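Local coordinates for protein possible adhesin (Caldicellulosiruptor kronotskyensis, PDB 4WA0) that binds a magnesium ion and, as the C-terminal beta-helix domain of a tapirin, probably mediates attachment of the bacterium to cellulose, at residues 15-20 with 318-323; 30-35 with 49-54; 234-239 with 260-265. All coordinates share one frame; numbering follows the deposited sequence.

Contact 1: 15-20 with 318-323; sequences KGALNT and GSTFNI
L18 and F321 stand side by side on the buried face of a parallel strand pair, and here the contact is tight. Paired on the same face and each with CG anti to the backbone N (chi1 167° in L18, -178° in F321), the two chains run alongside each other, and L18 CD1 lies obliquely against the phenylalanine ring, 3.5 Å from F321 CD2. I323 closes in more distantly on the same methyl. The backbone ladder beneath is regular: N19 N donates to F321 O at 2.9 Å, and N19 O accepts from I323 N at 3.1 Å, nearly straight along the carbonyl. On the other face N19 and N322 are joined amide to amide. N19 ND2 donates a hydrogen bond to N322 OD1 at 2.7 Å, with the acceptor in the N19 amide plane although the two amides are turned 35° apart.

Toward K15 and G318 the register slackens. The bond from F321 N to A17 O is bent and weak, and water takes over: one molecule accepts from G16 N at 2.8 Å and donates to G318 O at 3.1 Å. T320 and S319 are exposed there, whereas the K15 chain runs past G318 O and its NZ bonds to L317 O. Strand 17-19 is flanked by strands 320-325 and 37-39 in one parallel sheet of the beta-helix, while L18, F321 and I323 pack inward against strand 10-14.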
loop_
_atom_site.group_PDB
_atom_site.type_symbol
_atom_site.label_atom_id
_atom_site.label_comp_id
_atom_site.label_asym_id
_atom_site.label_seq_id
_atom_site.Cartn_x
_atom_site.Cartn_y
_atom_site.Cartn_z
ATOM N N LYS A 15 0.990 -5.784 11.826
ATOM C CA LYS A 15 0.387 -7.137 12.076
ATOM C C LYS A 15 -1.106 -7.095 11.819
ATOM O O LYS A 15 -1.635 -8.017 11.186
ATOM C CB LYS A 15 0.726 -7.709 13.439
ATOM C CG LYS A 15 -0.040 -9.022 13.819
ATOM C CD LYS A 15 0.384 -9.467 15.236
ATOM C CE LYS A 15 -0.819 -9.666 16.168
ATOM N NZ LYS A 15 -0.452 -9.427 17.617
ATOM N N GLY A 16 -1.794 -6.062 12.322
ATOM C CA GLY A 16 -3.206 -5.887 12.244
ATOM C C GLY A 16 -3.519 -4.690 11.332
ATOM O O GLY A 16 -2.670 -4.260 10.533
ATOM N N ALA A 17 -4.708 -4.144 11.473
ATOM C CA ALA A 17 -5.148 -2.996 10.720
ATOM C C ALA A 17 -4.152 -1.803 10.788
ATOM O O ALA A 17 -3.601 -1.500 11.838
ATOM C CB ALA A 17 -6.549 -2.557 11.128
ATOM N N LEU A 18 -3.995 -1.129 9.657
ATOM C CA LEU A 18 -3.040 0.001 9.527
ATOM C C LEU A 18 -3.830 1.220 9.058
ATOM O O LEU A 18 -4.454 1.192 7.998
ATOM C CB LEU A 18 -1.918 -0.354 8.555
ATOM C CG LEU A 18 -1.059 0.868 8.106
ATOM C CD1 LEU A 18 -0.268 1.532 9.236
ATOM C CD2 LEU A 18 -0.042 0.496 7.030
ATOM N N ASN A 19 -3.744 2.323 9.826
ATOM C CA ASN A 19 -4.236 3.602 9.422
ATOM C C ASN A 19 -3.076 4.563 9.269
ATOM O O ASN A 19 -2.412 4.902 10.251
ATOM C CB ASN A 19 -5.197 4.135 10.458
ATOM C CG ASN A 19 -6.380 3.195 10.678
ATOM O OD1 ASN A 19 -6.973 2.685 9.757
ATOM N ND2 ASN A 19 -6.724 2.991 11.943
ATOM N N THR A 20 -2.732 4.959 8.042
ATOM C CA THR A 20 -1.664 5.918 7.826
ATOM C C THR A 20 -2.040 7.369 8.223
ATOM O O THR A 20 -3.191 7.735 8.468
ATOM C CB THR A 20 -1.095 5.920 6.404
ATOM O OG1 THR A 20 -2.021 6.536 5.534
ATOM C CG2 THR A 20 -0.898 4.549 5.909
ATOM N N GLY A 318 1.313 -5.130 17.201
ATOM C CA GLY A 318 0.082 -5.071 17.939
ATOM C C GLY A 318 -1.158 -5.481 17.166
ATOM O O GLY A 318 -1.098 -6.027 16.081
ATOM N N SER A 319 -2.339 -5.242 17.735
ATOM C CA SER A 319 -3.559 -5.703 17.078
ATOM C C SER A 319 -4.013 -4.767 16.028
ATOM O O SER A 319 -4.664 -5.177 15.078
ATOM C CB SER A 319 -4.720 -5.956 18.053
ATOM O OG SER A 319 -5.061 -4.753 18.684
ATOM N N THR A 320 -3.694 -3.494 16.168
ATOM C CA THR A 320 -4.013 -2.488 15.173
ATOM C C THR A 320 -2.945 -1.403 15.313
ATOM O O THR A 320 -2.225 -1.349 16.332
ATOM C CB THR A 320 -5.370 -1.768 15.372
ATOM O OG1 THR A 320 -5.356 -1.058 16.620
ATOM C CG2 THR A 320 -6.600 -2.726 15.321
ATOM N N PHE A 321 -2.861 -0.515 14.320
ATOM C CA PHE A 321 -1.755 0.400 14.274
ATOM C C PHE A 321 -2.163 1.714 13.599
ATOM O O PHE A 321 -2.703 1.668 12.499
ATOM C CB PHE A 321 -0.642 -0.234 13.489
ATOM C CG PHE A 321 0.588 0.589 13.405
ATOM C CD1 PHE A 321 1.084 1.205 14.537
ATOM C CD2 PHE A 321 1.296 0.676 12.273
ATOM C CE1 PHE A 321 2.232 1.961 14.479
ATOM C CE2 PHE A 321 2.462 1.392 12.189
ATOM C CZ PHE A 321 2.911 2.090 13.295
ATOM N N ASN A 322 -1.914 2.840 14.253
ATOM C CA ASN A 322 -2.106 4.167 13.675
ATOM C C ASN A 322 -0.793 4.872 13.689
ATOM O O ASN A 322 -0.041 4.793 14.760
ATOM C CB ASN A 322 -3.112 4.982 14.524
ATOM C CG ASN A 322 -4.482 4.287 14.626
ATOM O OD1 ASN A 322 -5.268 4.366 13.761
ATOM N ND2 ASN A 322 -4.630 3.436 15.635
ATOM N N ILE A 323 -0.476 5.530 12.582
ATOM C CA ILE A 323 0.651 6.472 12.507
ATOM C C ILE A 323 0.014 7.835 12.645
ATOM O O ILE A 323 -0.828 8.202 11.809
ATOM C CB ILE A 323 1.416 6.358 11.152
ATOM C CG1 ILE A 323 1.988 4.950 11.001
ATOM C CG2 ILE A 323 2.555 7.422 11.126
ATOM C CD1 ILE A 323 2.588 4.812 9.613
HETATM O O HOH W 1 -0.893 -3.861 13.841
HETATM O O HOH W 2 -6.725 -5.865 12.464
HETATM O O HOH W 3 -3.375 8.169 11.361
#

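Contact 2: 30-35 with 49-54; sequences SVYSGG and NLISKG
N49 meets S30 at the start of the pair, its ND2 donating to S30 OG at 3.2 Å with that oxygen near the amide plane; the backbone N49 N makes a second, weak bond to the same hydroxyl. The other end of the amide is held too, since N49 OD1 accepts from I76 N at the start of strand 76-79 and from N75 ND2 just before it. N49 O then takes V31 N, the first link of the ladder. At L50 the side chain lies alongside V31, CD1 being 3.8 Å from V31 CB. I51 is bonded through both its N and its O: the N donates to V31 O at 2.8 Å and the O accepts from S33 N at 2.7 Å.

This in-register parallel pairing, at 3° between strand directions, is the stacking of successive coils of a beta-helix, each residue lying over its counterpart one turn on. On the face opposite L50, I51 CG2 reaches Y32 CD2 at 3.6 Å, obliquely to the ring, which also stacks with F13. S52 follows with OG anti to its backbone N (chi1 178°), where it accepts from G54 N in an ST turn and donates to G35 O at 2.9 Å. S33 makes the same ST turn one coil earlier, with G35 N, and its OG also bonds G16 O. K53 N bonds to S33 O, and the lysine's aliphatic part passes the Y32 hydroxyl; a water joins Y32 OH to K53 NZ, which also donates to I222 O.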
loop_
_atom_site.group_PDB
_atom_site.type_symbol
_atom_site.label_atom_id
_atom_site.label_comp_id
_atom_site.label_asym_id
_atom_site.label_seq_id
_atom_site.Cartn_x
_atom_site.Cartn_y
_atom_site.Cartn_z
ATOM N N SER A 30 8.626 -2.247 1.108
ATOM C CA SER A 30 7.218 -2.654 0.907
ATOM C C SER A 30 6.367 -2.198 2.087
ATOM O O SER A 30 6.890 -1.826 3.163
ATOM C CB SER A 30 7.172 -4.141 0.750
ATOM O OG SER A 30 7.748 -4.496 -0.502
ATOM N N VAL A 31 5.047 -2.230 1.919
ATOM C CA VAL A 31 4.124 -1.859 2.989
ATOM C C VAL A 31 3.137 -3.050 3.126
ATOM O O VAL A 31 2.570 -3.531 2.109
ATOM C CB VAL A 31 3.321 -0.612 2.637
ATOM C CG1 VAL A 31 2.204 -0.322 3.623
ATOM C CG2 VAL A 31 4.222 0.602 2.515
ATOM N N TYR A 32 2.881 -3.468 4.374
ATOM C CA TYR A 32 1.998 -4.566 4.669
ATOM C C TYR A 32 1.077 -4.320 5.833
ATOM O O TYR A 32 1.525 -3.842 6.869
ATOM C CB TYR A 32 2.846 -5.810 4.993
ATOM C CG TYR A 32 2.080 -6.989 5.583
ATOM C CD1 TYR A 32 1.831 -7.107 6.958
ATOM C CD2 TYR A 32 1.626 -8.012 4.767
ATOM C CE1 TYR A 32 1.123 -8.191 7.476
ATOM C CE2 TYR A 32 0.870 -9.081 5.296
ATOM C CZ TYR A 32 0.642 -9.158 6.634
ATOM O OH TYR A 32 -0.096 -10.247 7.166
ATOM N N SER A 33 -0.191 -4.679 5.657
ATOM C CA SER A 33 -1.155 -4.666 6.773
ATOM C C SER A 33 -1.840 -6.035 6.834
ATOM O O SER A 33 -2.331 -6.529 5.837
ATOM C CB SER A 33 -2.194 -3.646 6.594
ATOM O OG SER A 33 -3.056 -3.779 7.728
ATOM N N GLY A 34 -1.819 -6.648 7.990
ATOM C CA GLY A 34 -2.528 -7.941 8.213
ATOM C C GLY A 34 -4.040 -7.775 8.402
ATOM O O GLY A 34 -4.773 -8.736 8.430
ATOM N N GLY A 35 -4.515 -6.555 8.519
ATOM C CA GLY A 35 -5.932 -6.251 8.524
ATOM C C GLY A 35 -6.280 -5.181 7.543
ATOM O O GLY A 35 -5.555 -5.015 6.489
ATOM N N ASN A 49 5.971 -3.465 -2.949
ATOM C CA ASN A 49 4.714 -4.173 -2.843
ATOM C C ASN A 49 3.846 -3.414 -1.814
ATOM O O ASN A 49 4.417 -2.844 -0.867
ATOM C CB ASN A 49 4.940 -5.545 -2.311
ATOM C CG ASN A 49 5.819 -6.401 -3.206
ATOM O OD1 ASN A 49 5.366 -6.933 -4.232
ATOM N ND2 ASN A 49 7.083 -6.509 -2.841
ATOM N N LEU A 50 2.539 -3.544 -1.956
ATOM C CA LEU A 50 1.555 -2.948 -1.028
ATOM C C LEU A 50 0.475 -3.996 -0.735
ATOM O O LEU A 50 -0.281 -4.388 -1.657
ATOM C CB LEU A 50 0.948 -1.701 -1.664
ATOM C CG LEU A 50 -0.169 -0.944 -0.992
ATOM C CD1 LEU A 50 0.330 -0.450 0.346
ATOM C CD2 LEU A 50 -0.665 0.148 -1.888
ATOM N N ILE A 51 0.481 -4.532 0.476
ATOM C CA ILE A 51 -0.345 -5.695 0.826
ATOM C C ILE A 51 -1.299 -5.405 1.939
ATOM O O ILE A 51 -0.829 -5.015 3.017
ATOM C CB ILE A 51 0.545 -6.901 1.190
ATOM C CG1 ILE A 51 1.444 -7.196 0.013
ATOM C CG2 ILE A 51 -0.253 -8.144 1.646
ATOM C CD1 ILE A 51 2.618 -8.056 0.323
ATOM N N SER A 52 -2.583 -5.668 1.671
ATOM C CA SER A 52 -3.589 -5.679 2.711
ATOM C C SER A 52 -4.344 -6.997 2.782
ATOM O O SER A 52 -4.910 -7.422 1.787
ATOM C CB SER A 52 -4.597 -4.590 2.540
ATOM O OG SER A 52 -5.607 -4.665 3.565
ATOM N N LYS A 53 -4.321 -7.629 3.940
ATOM C CA LYS A 53 -5.139 -8.862 4.198
ATOM C C LYS A 53 -6.528 -8.549 4.698
ATOM O O LYS A 53 -7.188 -9.339 5.298
ATOM C CB LYS A 53 -4.400 -9.815 5.100
ATOM C CG LYS A 53 -3.101 -10.317 4.464
ATOM C CD LYS A 53 -2.784 -11.766 4.876
ATOM C CE LYS A 53 -1.779 -12.455 3.957
ATOM N NZ LYS A 53 -1.329 -13.726 4.576
ATOM N N GLY A 54 -7.044 -7.424 4.306
ATOM C CA GLY A 54 -8.372 -6.937 4.656
ATOM C C GLY A 54 -8.853 -6.009 3.570
ATOM O O GLY A 54 -8.557 -6.272 2.383
HETATM O O HOH W 4 -0.224 -12.903 7.295
#

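Contact 3: 234-239 with 260-265; sequences TPLPAD and VIYGES. With MG (magnesium ion), chain B.
The loop leading into the magnesium site packs at L236 and P237 against the end of beta-helix strand 258-263 and the residue just past it, with Y262 and E264 as partners. E264 OE1 receives L236 N at 2.8 Å, in an almost straight bond (172°) that arrives from well above the carboxylate plane. The glutamate gets there by extending CG anti to its backbone N and then bending at chi2 (70°), which brings OE1 also within 3.4 Å of L236 CG. R297 forms a salt bridge to the same OE1 and also bonds T234 O, so one arginine ties together both sides of the contact.

Next along the loop, P237 CG sits over one face of the Y262 ring, 4.0 Å from its centroid, a CH-pi contact; V260 covers the opposite face. Y262 OH bonds to D347 and N351 of helix 342-352. Two residues beyond this proline the loop reaches the metal: magnesium is chelated by D239 through its backbone O at 2.2 Å and its OD1 at 2.4 Å, and V241, S243, L246 and E275 complete the site. D239 OD2 turns instead to R279, in a salt bridge, and to S248 N. Between the segments, a water accepts from E264 N and lies 2.9 Å from P237 O, to which it can donate.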
loop_
_atom_site.group_PDB
_atom_site.type_symbol
_atom_site.label_atom_id
_atom_site.label_comp_id
_atom_site.label_asym_id
_atom_site.label_seq_id
_atom_site.Cartn_x
_atom_site.Cartn_y
_atom_site.Cartn_z
ATOM N N THR A 234 5.959 -12.026 24.505
ATOM C CA THR A 234 6.884 -11.283 25.338
ATOM C C THR A 234 6.735 -9.797 25.030
ATOM O O THR A 234 6.772 -9.397 23.848
ATOM C CB THR A 234 8.353 -11.659 24.944
ATOM O OG1 THR A 234 8.444 -13.063 24.687
ATOM C CG2 THR A 234 9.321 -11.360 26.031
ATOM N N PRO A 235 6.595 -8.980 26.047
ATOM C CA PRO A 235 6.646 -7.536 25.720
ATOM C C PRO A 235 7.967 -7.118 25.112
ATOM O O PRO A 235 9.053 -7.628 25.495
ATOM C CB PRO A 235 6.505 -6.845 27.064
ATOM C CG PRO A 235 6.495 -7.924 28.098
ATOM C CD PRO A 235 6.110 -9.209 27.421
ATOM N N LEU A 236 7.875 -6.158 24.198
ATOM C CA LEU A 236 9.064 -5.561 23.656
ATOM C C LEU A 236 9.924 -4.983 24.811
ATOM O O LEU A 236 9.409 -4.450 25.833
ATOM C CB LEU A 236 8.668 -4.469 22.629
ATOM C CG LEU A 236 7.854 -4.930 21.399
ATOM C CD1 LEU A 236 7.528 -3.784 20.417
ATOM C CD2 LEU A 236 8.547 -6.076 20.649
ATOM N N PRO A 237 11.254 -5.038 24.670
ATOM C CA PRO A 237 12.122 -4.560 25.747
ATOM C C PRO A 237 11.991 -3.101 26.118
ATOM O O PRO A 237 11.613 -2.260 25.291
ATOM C CB PRO A 237 13.550 -4.814 25.240
ATOM C CG PRO A 237 13.434 -5.366 23.903
ATOM C CD PRO A 237 12.013 -5.715 23.612
ATOM N N ALA A 238 12.248 -2.829 27.396
ATOM C CA ALA A 238 12.440 -1.470 27.879
ATOM C C ALA A 238 13.662 -1.446 28.689
ATOM O O ALA A 238 14.063 -2.471 29.274
ATOM C CB ALA A 238 11.260 -0.973 28.720
ATOM N N ASP A 239 14.266 -0.284 28.763
ATOM C CA ASP A 239 15.467 -0.140 29.589
ATOM C C ASP A 239 15.419 1.141 30.430
ATOM O O ASP A 239 14.678 2.075 30.106
ATOM C CB ASP A 239 16.766 -0.232 28.716
ATOM C CG ASP A 239 16.754 0.655 27.454
ATOM O OD1 ASP A 239 16.455 1.862 27.553
ATOM O OD2 ASP A 239 17.177 0.125 26.355
ATOM N N VAL A 260 17.516 0.631 16.905
ATOM C CA VAL A 260 16.149 0.195 17.031
ATOM C C VAL A 260 15.591 0.710 18.366
ATOM O O VAL A 260 16.240 0.555 19.409
ATOM C CB VAL A 260 15.950 -1.319 16.784
ATOM C CG1 VAL A 260 16.759 -2.129 17.747
ATOM C CG2 VAL A 260 14.489 -1.714 16.832
ATOM N N ILE A 261 14.387 1.298 18.277
ATOM C CA ILE A 261 13.616 1.699 19.452
ATOM C C ILE A 261 12.422 0.796 19.605
ATOM O O ILE A 261 11.684 0.626 18.652
ATOM C CB ILE A 261 13.155 3.151 19.272
ATOM C CG1 ILE A 261 14.323 4.120 19.053
ATOM C CG2 ILE A 261 12.386 3.713 20.448
ATOM C CD1 ILE A 261 15.474 4.099 20.037
ATOM N N TYR A 262 12.222 0.273 20.823
ATOM C CA TYR A 262 11.133 -0.616 21.125
ATOM C C TYR A 262 10.200 0.119 22.092
ATOM O O TYR A 262 10.663 0.639 23.107
ATOM C CB TYR A 262 11.619 -1.821 21.853
ATOM C CG TYR A 262 12.551 -2.731 21.040
ATOM C CD1 TYR A 262 12.055 -3.575 20.140
ATOM C CD2 TYR A 262 13.903 -2.778 21.320
ATOM C CE1 TYR A 262 12.905 -4.432 19.397
ATOM C CE2 TYR A 262 14.762 -3.608 20.580
ATOM C CZ TYR A 262 14.225 -4.446 19.664
ATOM O OH TYR A 262 15.023 -5.318 18.936
ATOM N N GLY A 263 8.920 0.190 21.755
ATOM C CA GLY A 263 7.908 0.683 22.746
ATOM C C GLY A 263 6.760 -0.291 22.772
ATOM O O GLY A 263 5.947 -0.314 21.861
ATOM N N GLU A 264 6.639 -1.085 23.832
ATOM C CA GLU A 264 5.562 -2.036 23.862
ATOM C C GLU A 264 4.197 -1.395 23.667
ATOM O O GLU A 264 3.430 -1.759 22.767
ATOM C CB GLU A 264 5.596 -2.872 25.154
ATOM C CG GLU A 264 4.401 -3.793 25.353
ATOM C CD GLU A 264 4.342 -4.994 24.398
ATOM O OE1 GLU A 264 5.273 -5.189 23.564
ATOM O OE2 GLU A 264 3.381 -5.784 24.474
ATOM N N SER A 265 3.901 -0.402 24.481
ATOM C CA SER A 265 2.578 0.218 24.436
ATOM C C SER A 265 2.328 1.246 23.362
ATOM O O SER A 265 1.163 1.478 22.969
ATOM C CB SER A 265 2.290 0.864 25.838
ATOM O OG SER A 265 2.266 -0.138 26.863
HETATM MG MG MG B . 14.715 3.302 28.235
HETATM O O HOH W 5 8.911 -1.177 25.527
#

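Read together, the three contacts trace a beta-helix from its middle to the metal-bearing part. Contact 1 brings together segments 298 residues apart, joining coils from the two ends of the chain; contacts 2 and 3 fall inside that loop, in series. Contacts 2 and 3 reach the same face, through strands 30-33, 50-52 and 258-263, while contact 1 lies on another. Contacts 1 and 2, with centres 10 Å apart, touch through a probable hydrogen bond between S33 OG and G16 O, at 2.9 Å, linking two faces of the beta-helix. Contact 3 is centred about 17 Å from contact 1 and 23 Å from contact 2. The magnesium site, built from the loop around D239 and E275 of helix 269-280, therefore lies away from the central coils.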